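Local coordinates for penaeus monodon metallodensovirus major capsid protein (Penaeus monodon metallodensovirus, PDB 6WH7) that builds the icosahedral capsid of a shrimp-infecting densovirus, sixty copies of it assembling into the shell that encloses the viral genome, at residues Thr78-Pro84 / Leu186-Thr192; Gln164-Ser168 / Thr203-Lys207. All coordinates share one frame; numbering follows the deposited sequence.

Contact 1: Thr78-Pro84 / Leu186-Thr192; sequences TEMIVIP and LDYVAST
Ile81 and Val189 share one face of an antiparallel sheet at a non-hydrogen-bonded pair, where CD1 of Ile81 lies 3.4 Å from CG1 of Val189. The two branches of Ile81 divide the work: CG2, anti to the backbone N, turns to CB of Leu186 (3.7 Å), while CD1 reaches past the Leu186 carbonyl to the valine. Leucine suits the next place because its fork has two targets, CD1 meeting CD1 of Ile83 at 3.6 Å and CD2 meeting CD of Pro84 at 3.7 Å. The proline also sets its CG 3.9 Å from CE2 of Tyr188, approaching the ring obliquely. Ala190 shares the other face with Met80, and CG2 of Val82 lies 3.7 Å from the alanine CB, a methyl small enough to fit closely there. Met80 adds a flexible arm: bent at its last torsion (chi3 90°), it lays CE against CG2 of Thr192 (3.5 Å).

Between the side chains runs the backbone. Met80 and Ala190 exchange a reciprocal pair of hydrogen bonds, and Val82 N gives a third to Tyr188 O, 2.7 Å away and nearly straight at 166°. At the polar edge Glu79 forms a salt bridge with Lys173 and accepts a bond from the Thr76 amide, while the Tyr188 hydroxyl bonds to Pro179 O. Backbone polar groups are thus paired between the two segments while apolar branches pack on both faces, a chemistry that attaches the short strand 189-191 to the edge of one sheet of the parvoviral jelly roll.

Contact 2: Gln164-Ser168 / Thr203-Lys207; sequences QQCLS and TIFNK
Leu167 and Cys166 press against Ile204 and Phe205 in a small apolar cluster that has no hydrogen bond across the two segments. The leucine reaches both partners: its CD1 sits 3.7 Å from CD1 of Ile204 and equally far from CE1 of Phe205, while CD2 lies in the plane of the phenyl ring, 4.0 Å from CZ. The leucine methyls therefore meet the ring at its edge. CB of Cys166 comes to the same edge, 4.0 Å from CE1. Ile204 serves the ring differently, holding CG1 3.7 Å above one face, offset toward the rim. With chi1 at 59°, CG1 stands between the backbone N and carbonyl carbon, and the extended chain beyond (chi2 171°) carries CD1 onward to Leu167 and to CB of Cys166 at 3.8 Å. The thiol is slim enough to lie against the backbone, SG being 3.4 Å from Ile204 O. Branched aliphatics and a flat ring suit this part because they fill space without needing polar partners.

Toward Gln164 and Asn206 the fit is looser, and those side chains only approach the opposite segment. Their amides suit a subunit boundary: Asn206 OD1 accepts a hydrogen bond from Tyr52 N of a neighbouring subunit, and its ND2 bonds to Asp163 of its own chain.

The carboxylate of Asp162, at the end of strand 157-162, receives the backbone N-H groups of both Cys166 and Leu167. Phe205 stacks on Tyr272 of strand 270-274, and the chain leaving helix 201-204 passes through Phe205 and Asn206 into strand 207-211, so the cluster sits where helix, loop and sheet converge.

The centres of contact 1 and contact 2 lie about 14 Å apart, and their segments alternate along the sequence: 78-84, 164-168, 186-192, 203-207. Met80 joins them, its SD 3.8 Å from CE2 of Phe205 and its CE 3.8 Å from CD2 of Leu167. Contact 1 lies in, and contact 2 beside, one antiparallel sheet, ordered 189-191, 79-83, 270-274, 157-162, 207-211, whose last four strands probably correspond to the C-H-E-F sheet of the viral jelly roll. Contact 1 builds one edge and is touched by no other chain; contact 2 joins the loop after strand 157-162 to the entry into the opposite edge strand, and carries the sheet's packing to the boundary with other copies in the shell.

Contact 1: Thr78-Pro84 / Leu186-Thr192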
ATOM      1  N   THR A  78    -101.897 -19.363 -22.308  1.00 22.80           N
ATOM      2  CA  THR A  78    -102.349 -19.547 -20.937  1.00 22.80           C
ATOM      3  C   THR A  78    -101.897 -20.889 -20.377  1.00 22.80           C
ATOM      4  O   THR A  78    -101.491 -20.978 -19.215  1.00 22.80           O
ATOM      5  CB  THR A  78    -103.869 -19.428 -20.878  1.00 25.24           C
ATOM      6  OG1 THR A  78    -104.255 -18.126 -21.325  1.00 25.24           O
ATOM      7  CG2 THR A  78    -104.367 -19.631 -19.470  1.00 25.24           C
ATOM      8  N   GLU A  79    -101.971 -21.936 -21.183  1.00 21.04           N
ATOM      9  CA  GLU A  79    -101.556 -23.267 -20.782  1.00 21.04           C
ATOM     10  C   GLU A  79    -100.044 -23.433 -20.912  1.00 21.04           C
ATOM     11  O   GLU A  79     -99.378 -22.726 -21.668  1.00 21.04           O
ATOM     12  CB  GLU A  79    -102.310 -24.303 -21.610  1.00 23.29           C
ATOM     13  CG  GLU A  79    -102.092 -24.159 -23.084  1.00 23.29           C
ATOM     14  CD  GLU A  79    -103.035 -25.008 -23.908  1.00 23.29           C
ATOM     15  OE1 GLU A  79    -103.683 -25.902 -23.343  1.00 23.29           O
ATOM     16  OE2 GLU A  79    -103.119 -24.794 -25.132  1.00 23.29           O
ATOM     17  N   MET A  80     -99.502 -24.372 -20.141  1.00 18.28           N
ATOM     18  CA  MET A  80     -98.069 -24.623 -20.113  1.00 18.28           C
ATOM     19  C   MET A  80     -97.819 -26.122 -20.158  1.00 18.28           C
ATOM     20  O   MET A  80     -98.669 -26.922 -19.774  1.00 18.28           O
ATOM     21  CB  MET A  80     -97.428 -24.043 -18.854  1.00 18.99           C
ATOM     22  CG  MET A  80     -97.731 -24.861 -17.629  1.00 18.99           C
ATOM     23  SD  MET A  80     -97.457 -24.022 -16.081  1.00 18.99           S
ATOM     24  CE  MET A  80     -99.069 -23.318 -15.861  1.00 18.99           C
ATOM     25  N   ILE A  81     -96.639 -26.496 -20.633  1.00 15.83           N
ATOM     26  CA  ILE A  81     -96.180 -27.879 -20.575  1.00 15.83           C
ATOM     27  C   ILE A  81     -95.512 -28.108 -19.234  1.00 15.83           C
ATOM     28  O   ILE A  81     -94.651 -27.333 -18.817  1.00 15.83           O
ATOM     29  CB  ILE A  81     -95.212 -28.197 -21.723  1.00 16.30           C
ATOM     30  CG1 ILE A  81     -95.921 -28.122 -23.062  1.00 16.30           C
ATOM     31  CG2 ILE A  81     -94.622 -29.572 -21.546  1.00 16.30           C
ATOM     32  CD1 ILE A  81     -96.985 -29.142 -23.202  1.00 16.30           C
ATOM     33  N   VAL A  82     -95.904 -29.176 -18.560  1.00 14.97           N
ATOM     34  CA  VAL A  82     -95.367 -29.527 -17.255  1.00 14.97           C
ATOM     35  C   VAL A  82     -94.272 -30.555 -17.473  1.00 14.97           C
ATOM     36  O   VAL A  82     -94.536 -31.648 -17.980  1.00 14.97           O
ATOM     37  CB  VAL A  82     -96.466 -30.073 -16.337  1.00 14.99           C
ATOM     38  CG1 VAL A  82     -95.898 -30.438 -14.994  1.00 14.99           C
ATOM     39  CG2 VAL A  82     -97.571 -29.059 -16.206  1.00 14.99           C
ATOM     40  N   ILE A  83     -93.043 -30.208 -17.115  1.00 13.51           N
ATOM     41  CA  ILE A  83     -91.937 -31.137 -17.302  1.00 13.51           C
ATOM     42  C   ILE A  83     -91.950 -32.083 -16.112  1.00 13.51           C
ATOM     43  O   ILE A  83     -91.622 -31.666 -14.995  1.00 13.51           O
ATOM     44  CB  ILE A  83     -90.591 -30.407 -17.407  1.00 12.94           C
ATOM     45  CG1 ILE A  83     -90.681 -29.249 -18.395  1.00 12.94           C
ATOM     46  CG2 ILE A  83     -89.511 -31.359 -17.842  1.00 12.94           C
ATOM     47  CD1 ILE A  83     -91.124 -29.640 -19.732  1.00 12.94           C
ATOM     48  N   PRO A  84     -92.295 -33.346 -16.287  1.00 13.21           N
ATOM     49  CA  PRO A  84     -92.343 -34.281 -15.158  1.00 13.21           C
ATOM     50  C   PRO A  84     -90.944 -34.721 -14.749  1.00 13.21           C
ATOM     51  O   PRO A  84     -90.664 -35.910 -14.609  1.00 13.21           O
ATOM     52  CB  PRO A  84     -93.166 -35.441 -15.715  1.00 13.79           C
ATOM     53  CG  PRO A  84     -92.849 -35.435 -17.139  1.00 13.79           C
ATOM     54  CD  PRO A  84     -92.625 -34.019 -17.550  1.00 13.79           C
ATOM     55  N   LEU A 186     -93.161 -34.410 -24.151  1.00 17.77           N
ATOM     56  CA  LEU A 186     -93.689 -33.616 -23.054  1.00 17.77           C
ATOM     57  C   LEU A 186     -95.003 -33.050 -23.554  1.00 17.77           C
ATOM     58  O   LEU A 186     -95.059 -32.007 -24.200  1.00 17.77           O
ATOM     59  CB  LEU A 186     -92.689 -32.530 -22.692  1.00 15.42           C
ATOM     60  CG  LEU A 186     -91.308 -33.062 -22.314  1.00 15.42           C
ATOM     61  CD1 LEU A 186     -90.292 -31.955 -22.296  1.00 15.42           C
ATOM     62  CD2 LEU A 186     -91.354 -33.731 -20.970  1.00 15.42           C
ATOM     63  N   ASP A 187     -96.076 -33.767 -23.244  1.00 18.64           N
ATOM     64  CA  ASP A 187     -97.424 -33.381 -23.607  1.00 18.64           C
ATOM     65  C   ASP A 187     -98.286 -32.964 -22.431  1.00 18.64           C
ATOM     66  O   ASP A 187     -99.465 -32.671 -22.634  1.00 18.64           O
ATOM     67  CB  ASP A 187     -98.105 -34.508 -24.379  1.00 20.46           C
ATOM     68  CG  ASP A 187     -98.105 -35.798 -23.623  1.00 20.46           C
ATOM     69  OD1 ASP A 187     -97.405 -35.886 -22.596  1.00 20.46           O
ATOM     70  OD2 ASP A 187     -98.815 -36.730 -24.048  1.00 20.46           O
ATOM     71  N   TYR A 188     -97.765 -32.964 -21.210  1.00 17.80           N
ATOM     72  CA  TYR A 188     -98.633 -32.708 -20.072  1.00 17.80           C
ATOM     73  C   TYR A 188     -98.896 -31.215 -20.019  1.00 17.80           C
ATOM     74  O   TYR A 188     -97.989 -30.429 -19.744  1.00 17.80           O
ATOM     75  CB  TYR A 188     -98.002 -33.187 -18.770  1.00 18.04           C
ATOM     76  CG  TYR A 188     -97.729 -34.663 -18.695  1.00 18.04           C
ATOM     77  CD1 TYR A 188     -98.497 -35.567 -19.396  1.00 18.04           C
ATOM     78  CD2 TYR A 188     -96.749 -35.156 -17.858  1.00 18.04           C
ATOM     79  CE1 TYR A 188     -98.257 -36.912 -19.312  1.00 18.04           C
ATOM     80  CE2 TYR A 188     -96.507 -36.500 -17.763  1.00 18.04           C
ATOM     81  CZ  TYR A 188     -97.264 -37.372 -18.489  1.00 18.04           C
ATOM     82  OH  TYR A 188     -97.031 -38.716 -18.394  1.00 18.04           O
ATOM     83  N   VAL A 189    -100.145 -30.825 -20.234  1.00 19.32           N
ATOM     84  CA  VAL A 189    -100.521 -29.426 -20.336  1.00 19.32           C
ATOM     85  C   VAL A 189    -101.343 -29.064 -19.115  1.00 19.32           C
ATOM     86  O   VAL A 189    -102.269 -29.789 -18.737  1.00 19.32           O
ATOM     87  CB  VAL A 189    -101.290 -29.125 -21.636  1.00 19.96           C
ATOM     88  CG1 VAL A 189    -100.402 -29.298 -22.820  1.00 19.96           C
ATOM     89  CG2 VAL A 189    -102.440 -30.051 -21.783  1.00 19.96           C
ATOM     90  N   ALA A 190    -100.986 -27.957 -18.488  1.00 20.86           N
ATOM     91  CA  ALA A 190    -101.739 -27.402 -17.384  1.00 20.86           C
ATOM     92  C   ALA A 190    -102.165 -25.996 -17.750  1.00 20.86           C
ATOM     93  O   ALA A 190    -101.374 -25.222 -18.289  1.00 20.86           O
ATOM     94  CB  ALA A 190    -100.913 -27.377 -16.116  1.00 19.50           C
ATOM     95  N   SER A 191    -103.412 -25.672 -17.466  1.00 25.85           N
ATOM     96  CA  SER A 191    -103.928 -24.329 -17.670  1.00 25.85           C
ATOM     97  C   SER A 191    -103.989 -23.656 -16.311  1.00 25.85           C
ATOM     98  O   SER A 191    -104.822 -24.010 -15.473  1.00 25.85           O
ATOM     99  CB  SER A 191    -105.300 -24.365 -18.335  1.00 27.78           C
ATOM    100  OG  SER A 191    -105.804 -23.057 -18.527  1.00 27.78           O
ATOM    101  N   THR A 192    -103.108 -22.693 -16.087  1.00 29.13           N
ATOM    102  CA  THR A 192    -103.124 -21.936 -14.843  1.00 29.13           C
ATOM    103  C   THR A 192    -104.190 -20.851 -14.924  1.00 29.13           C
ATOM    104  O   THR A 192    -104.164 -20.003 -15.821  1.00 29.13           O
ATOM    105  CB  THR A 192    -101.742 -21.358 -14.555  1.00 28.17           C
ATOM    106  OG1 THR A 192    -101.778 -20.589 -13.346  1.00 28.17           O
ATOM    107  CG2 THR A 192    -101.224 -20.529 -15.727  1.00 28.17           C
TER

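Contact 2: Gln164-Ser168 / Thr203-Lys207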
ATOM      1  N   GLN A 164     -90.204 -20.053  -6.435  1.00 17.33           N
ATOM      2  CA  GLN A 164     -91.071 -19.589  -5.370  1.00 17.33           C
ATOM      3  C   GLN A 164     -92.285 -20.480  -5.188  1.00 17.33           C
ATOM      4  O   GLN A 164     -93.046 -20.265  -4.242  1.00 17.33           O
ATOM      5  CB  GLN A 164     -91.497 -18.159  -5.656  1.00 18.03           C
ATOM      6  CG  GLN A 164     -90.343 -17.181  -5.651  1.00 18.03           C
ATOM      7  CD  GLN A 164     -89.764 -16.977  -4.273  1.00 18.03           C
ATOM      8  OE1 GLN A 164     -88.776 -17.599  -3.903  1.00 18.03           O
ATOM      9  NE2 GLN A 164     -90.368 -16.084  -3.509  1.00 18.03           N
ATOM     10  N   GLN A 165     -92.471 -21.468  -6.056  1.00 16.95           N
ATOM     11  CA  GLN A 165     -93.592 -22.399  -5.993  1.00 16.95           C
ATOM     12  C   GLN A 165     -94.926 -21.655  -6.054  1.00 16.95           C
ATOM     13  O   GLN A 165     -95.767 -21.741  -5.160  1.00 16.95           O
ATOM     14  CB  GLN A 165     -93.502 -23.291  -4.755  1.00 16.96           C
ATOM     15  CG  GLN A 165     -94.530 -24.398  -4.718  1.00 16.96           C
ATOM     16  CD  GLN A 165     -94.316 -25.330  -3.570  1.00 16.96           C
ATOM     17  OE1 GLN A 165     -93.319 -25.236  -2.877  1.00 16.96           O
ATOM     18  NE2 GLN A 165     -95.252 -26.230  -3.349  1.00 16.96           N
ATOM     19  N   CYS A 166     -95.089 -20.880  -7.124  1.00 17.71           N
ATOM     20  CA  CYS A 166     -96.409 -20.362  -7.448  1.00 17.71           C
ATOM     21  C   CYS A 166     -97.411 -21.497  -7.569  1.00 17.71           C
ATOM     22  O   CYS A 166     -98.545 -21.395  -7.094  1.00 17.71           O
ATOM     23  CB  CYS A 166     -96.356 -19.564  -8.747  1.00 18.13           C
ATOM     24  SG  CYS A 166     -95.286 -18.132  -8.706  1.00 18.13           S
ATOM     25  N   LEU A 167     -97.001 -22.593  -8.193  1.00 17.28           N
ATOM     26  CA  LEU A 167     -97.835 -23.769  -8.393  1.00 17.28           C
ATOM     27  C   LEU A 167     -97.299 -24.879  -7.506  1.00 17.28           C
ATOM     28  O   LEU A 167     -96.211 -25.406  -7.750  1.00 17.28           O
ATOM     29  CB  LEU A 167     -97.836 -24.187  -9.859  1.00 17.22           C
ATOM     30  CG  LEU A 167     -98.828 -23.511 -10.798  1.00 17.22           C
ATOM     31  CD1 LEU A 167     -98.586 -22.032 -10.876  1.00 17.22           C
ATOM     32  CD2 LEU A 167     -98.696 -24.123 -12.172  1.00 17.22           C
ATOM     33  N   SER A 168     -98.054 -25.219  -6.470  1.00 17.31           N
ATOM     34  CA  SER A 168     -97.664 -26.312  -5.591  1.00 17.31           C
ATOM     35  C   SER A 168     -97.973 -27.656  -6.225  1.00 17.31           C
ATOM     36  O   SER A 168     -97.136 -28.562  -6.232  1.00 17.31           O
ATOM     37  CB  SER A 168     -98.389 -26.177  -4.258  1.00 18.28           C
ATOM     38  OG  SER A 168     -98.104 -27.272  -3.415  1.00 18.28           O
ATOM     39  N   THR A 203     -95.168 -15.113 -16.422  1.00 16.71           N
ATOM     40  CA  THR A 203     -95.195 -13.893 -15.629  1.00 16.71           C
ATOM     41  C   THR A 203     -95.075 -14.164 -14.138  1.00 16.71           C
ATOM     42  O   THR A 203     -94.526 -13.336 -13.408  1.00 16.71           O
ATOM     43  CB  THR A 203     -96.474 -13.113 -15.916  1.00 17.35           C
ATOM     44  OG1 THR A 203     -97.606 -13.920 -15.589  1.00 17.35           O
ATOM     45  CG2 THR A 203     -96.538 -12.746 -17.381  1.00 17.35           C
ATOM     46  N   ILE A 204     -95.612 -15.282 -13.661  1.00 16.72           N
ATOM     47  CA  ILE A 204     -95.526 -15.596 -12.242  1.00 16.72           C
ATOM     48  C   ILE A 204     -94.214 -16.286 -11.892  1.00 16.72           C
ATOM     49  O   ILE A 204     -93.658 -16.065 -10.813  1.00 16.72           O
ATOM     50  CB  ILE A 204     -96.745 -16.425 -11.822  1.00 17.35           C
ATOM     51  CG1 ILE A 204     -96.825 -17.714 -12.630  1.00 17.35           C
ATOM     52  CG2 ILE A 204     -97.984 -15.611 -12.023  1.00 17.35           C
ATOM     53  CD1 ILE A 204     -97.866 -18.669 -12.130  1.00 17.35           C
ATOM     54  N   PHE A 205     -93.697 -17.124 -12.781  1.00 15.82           N
ATOM     55  CA  PHE A 205     -92.571 -17.980 -12.437  1.00 15.82           C
ATOM     56  C   PHE A 205     -91.285 -17.177 -12.321  1.00 15.82           C
ATOM     57  O   PHE A 205     -91.037 -16.252 -13.095  1.00 15.82           O
ATOM     58  CB  PHE A 205     -92.429 -19.088 -13.472  1.00 15.20           C
ATOM     59  CG  PHE A 205     -93.565 -20.061 -13.457  1.00 15.20           C
ATOM     60  CD1 PHE A 205     -94.241 -20.321 -12.292  1.00 15.20           C
ATOM     61  CD2 PHE A 205     -94.003 -20.657 -14.616  1.00 15.20           C
ATOM     62  CE1 PHE A 205     -95.293 -21.196 -12.275  1.00 15.20           C
ATOM     63  CE2 PHE A 205     -95.061 -21.524 -14.605  1.00 15.20           C
ATOM     64  CZ  PHE A 205     -95.704 -21.797 -13.434  1.00 15.20           C
ATOM     65  N   ASN A 206     -90.483 -17.522 -11.319  1.00 15.69           N
ATOM     66  CA  ASN A 206     -89.236 -16.832 -11.033  1.00 15.69           C
ATOM     67  C   ASN A 206     -88.279 -16.847 -12.211  1.00 15.69           C
ATOM     68  O   ASN A 206     -88.034 -15.812 -12.832  1.00 15.69           O
ATOM     69  CB  ASN A 206     -88.553 -17.459  -9.823  1.00 16.81           C
ATOM     70  CG  ASN A 206     -87.317 -16.713  -9.416  1.00 16.81           C
ATOM     71  OD1 ASN A 206     -87.249 -15.497  -9.525  1.00 16.81           O
ATOM     72  ND2 ASN A 206     -86.307 -17.445  -8.993  1.00 16.81           N
ATOM     73  N   LYS A 207     -87.723 -18.012 -12.515  1.00 14.89           N
ATOM     74  CA  LYS A 207     -86.739 -18.143 -13.577  1.00 14.89           C
ATOM     75  C   LYS A 207     -87.457 -18.503 -14.863  1.00 14.89           C
ATOM     76  O   LYS A 207     -88.101 -19.551 -14.947  1.00 14.89           O
ATOM     77  CB  LYS A 207     -85.696 -19.202 -13.234  1.00 16.27           C
ATOM     78  CG  LYS A 207     -84.844 -18.851 -12.045  1.00 16.27           C
ATOM     79  CD  LYS A 207     -83.792 -19.904 -11.794  1.00 16.27           C
ATOM     80  CE  LYS A 207     -82.729 -19.865 -12.870  1.00 16.27           C
ATOM     81  NZ  LYS A 207     -81.957 -18.598 -12.819  1.00 16.27           N
TER